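Local coordinates for malonyl CoA-acyl carrier protein transacylase (Mycobacterium tuberculosis, PDB 2QC3) that transfers the malonyl group from malonyl-CoA to holo-acyl carrier protein, supplying malonyl-ACP for fatty acid biosynthesis, at residues T264-F269 / R284-R289. Sequence-based numbering, arbitrary orientation.
Sequences TAIVEF and RGVPAR
A parallel beta-alpha-beta unit, strand 263-268, helix 275-282 and strand 288-290, closes here, where the returning chain adds the last strand at one border of the parallel sheet of the acyltransferase domain. Three main-chain hydrogen bonds join the pair. I266 N-H donates to P287 O, 2.8 Å from I266 N and in the carbonyl plane; I266 O in turn accepts the N-H of R289 (N to O 2.7 Å), a more bent bond (142° at the hydrogen). E268 N then reaches R289 O at 2.9 Å, almost straight. P287 has no N-H to give, but the pairing with I266 asks only for its carbonyl, and its ring lies against T264 O (CD 3.5 Å).

I266 and A288 share one face of the sheet, where alanine's methyl meets I266 CB at 3.9 Å. With CG1 beside its backbone N (chi1 -56°), I266 crosses V286 at about a right angle, CG1 to CG1 3.8 Å. The same V286 CG1, anti to its own N, rests against the T264-A265 peptide, at A265 N (3.4 Å). On the other face, V267 is buried against I3 of strand 2-7, whereas R289 bends at chi2 and leads outward to a salt bridge with E299. E268, extended (chi1 166°), carries its buried carboxylate to S276 OG and G273 N, tying the strand's end to the crossover connection. The main chain thus supplies the polar bonding between the strands, while buried I266 and V267 turn to opposite faces and arginine's charge goes to the exposed border.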
loop_
_atom_site.group_PDB
_atom_site.type_symbol
_atom_site.label_atom_id
_atom_site.label_comp_id
_atom_site.label_asym_id
_atom_site.label_seq_id
_atom_site.Cartn_x
_atom_site.Cartn_y
_atom_site.Cartn_z
ATOM N N THR A 264 -11.330 17.351 3.972
ATOM C CA THR A 264 -10.805 18.638 4.397
ATOM C C THR A 264 -9.359 18.573 4.866
ATOM O O THR A 264 -8.754 19.599 5.180
ATOM C CB THR A 264 -11.671 19.223 5.522
ATOM O OG1 THR A 264 -11.531 18.423 6.705
ATOM C CG2 THR A 264 -13.132 19.237 5.091
ATOM N N ALA A 265 -8.802 17.370 4.910
ATOM C CA ALA A 265 -7.424 17.196 5.336
ATOM C C ALA A 265 -6.925 15.815 4.934
ATOM O O ALA A 265 -7.692 14.853 4.898
ATOM C CB ALA A 265 -7.317 17.381 6.841
ATOM N N ILE A 266 -5.637 15.724 4.625
ATOM C CA ILE A 266 -5.042 14.456 4.223
ATOM C C ILE A 266 -3.954 14.034 5.196
ATOM O O ILE A 266 -3.050 14.811 5.503
ATOM C CB ILE A 266 -4.381 14.543 2.832
ATOM C CG1 ILE A 266 -5.384 15.032 1.786
ATOM C CG2 ILE A 266 -3.792 13.185 2.462
ATOM C CD1 ILE A 266 -6.590 14.160 1.636
ATOM N N VAL A 267 -4.031 12.798 5.668
ATOM C CA VAL A 267 -3.020 12.286 6.573
ATOM C C VAL A 267 -2.455 11.012 5.966
ATOM O O VAL A 267 -3.195 10.062 5.685
ATOM C CB VAL A 267 -3.605 11.956 7.967
ATOM C CG1 VAL A 267 -2.495 11.459 8.888
ATOM C CG2 VAL A 267 -4.283 13.185 8.557
ATOM N N GLU A 268 -1.149 11.004 5.730
ATOM C CA GLU A 268 -0.502 9.826 5.181
ATOM C C GLU A 268 0.296 9.213 6.308
ATOM O O GLU A 268 1.078 9.894 6.979
ATOM C CB GLU A 268 0.419 10.181 4.005
ATOM C CG GLU A 268 1.375 9.049 3.602
ATOM C CD GLU A 268 2.003 9.237 2.225
ATOM O OE1 GLU A 268 2.191 10.390 1.788
ATOM O OE2 GLU A 268 2.322 8.220 1.579
ATOM N N PHE A 269 0.071 7.925 6.527
ATOM C CA PHE A 269 0.755 7.197 7.582
ATOM C C PHE A 269 2.141 6.746 7.134
ATOM O O PHE A 269 2.430 6.695 5.939
ATOM C CB PHE A 269 -0.076 5.981 7.990
ATOM C CG PHE A 269 -1.291 6.320 8.790
ATOM C CD1 PHE A 269 -2.357 6.990 8.209
ATOM C CD2 PHE A 269 -1.366 5.982 10.136
ATOM C CE1 PHE A 269 -3.476 7.321 8.953
ATOM C CE2 PHE A 269 -2.485 6.310 10.889
ATOM C CZ PHE A 269 -3.541 6.979 10.297
ATOM N N ARG A 284 -7.031 19.979 -4.283
ATOM C CA ARG A 284 -6.329 21.246 -4.122
ATOM C C ARG A 284 -6.917 22.110 -3.016
ATOM O O ARG A 284 -8.131 22.225 -2.883
ATOM C CB ARG A 284 -6.338 22.017 -5.444
ATOM C CG ARG A 284 -5.640 21.286 -6.573
ATOM C CD ARG A 284 -5.768 22.033 -7.889
ATOM N NE ARG A 284 -5.217 21.254 -8.996
ATOM C CZ ARG A 284 -5.330 21.585 -10.279
ATOM N NH1 ARG A 284 -5.980 22.687 -10.631
ATOM N NH2 ARG A 284 -4.794 20.808 -11.213
ATOM N N GLY A 285 -6.042 22.715 -2.221
ATOM C CA GLY A 285 -6.495 23.561 -1.134
ATOM C C GLY A 285 -6.662 22.767 0.143
ATOM O O GLY A 285 -7.009 23.320 1.189
ATOM N N VAL A 286 -6.409 21.463 0.056
ATOM C CA VAL A 286 -6.528 20.583 1.210
ATOM C C VAL A 286 -5.160 20.338 1.834
ATOM O O VAL A 286 -4.251 19.834 1.183
ATOM C CB VAL A 286 -7.134 19.215 0.812
ATOM C CG1 VAL A 286 -7.326 18.345 2.052
ATOM C CG2 VAL A 286 -8.455 19.423 0.085
ATOM N N PRO A 287 -4.996 20.699 3.112
ATOM C CA PRO A 287 -3.707 20.487 3.773
ATOM C C PRO A 287 -3.426 19.002 3.998
ATOM O O PRO A 287 -4.338 18.217 4.277
ATOM C CB PRO A 287 -3.862 21.254 5.080
ATOM C CG PRO A 287 -5.331 21.118 5.371
ATOM C CD PRO A 287 -5.953 21.361 4.017
ATOM N N ALA A 288 -2.160 18.624 3.867
ATOM C CA ALA A 288 -1.748 17.243 4.053
ATOM C C ALA A 288 -0.715 17.149 5.169
ATOM O O ALA A 288 0.012 18.106 5.443
ATOM C CB ALA A 288 -1.169 16.695 2.758
ATOM N N ARG A 289 -0.658 15.991 5.813
ATOM C CA ARG A 289 0.286 15.757 6.893
ATOM C C ARG A 289 0.978 14.417 6.684
ATOM O O ARG A 289 0.325 13.377 6.576
ATOM C CB ARG A 289 -0.438 15.764 8.241
ATOM C CG ARG A 289 -0.922 17.138 8.687
ATOM C CD ARG A 289 0.247 18.069 8.999
ATOM N NE ARG A 289 -0.203 19.369 9.490
ATOM C CZ ARG A 289 0.608 20.365 9.836
ATOM N NH1 ARG A 289 1.925 20.218 9.747
ATOM N NH2 ARG A 289 0.104 21.512 10.271
#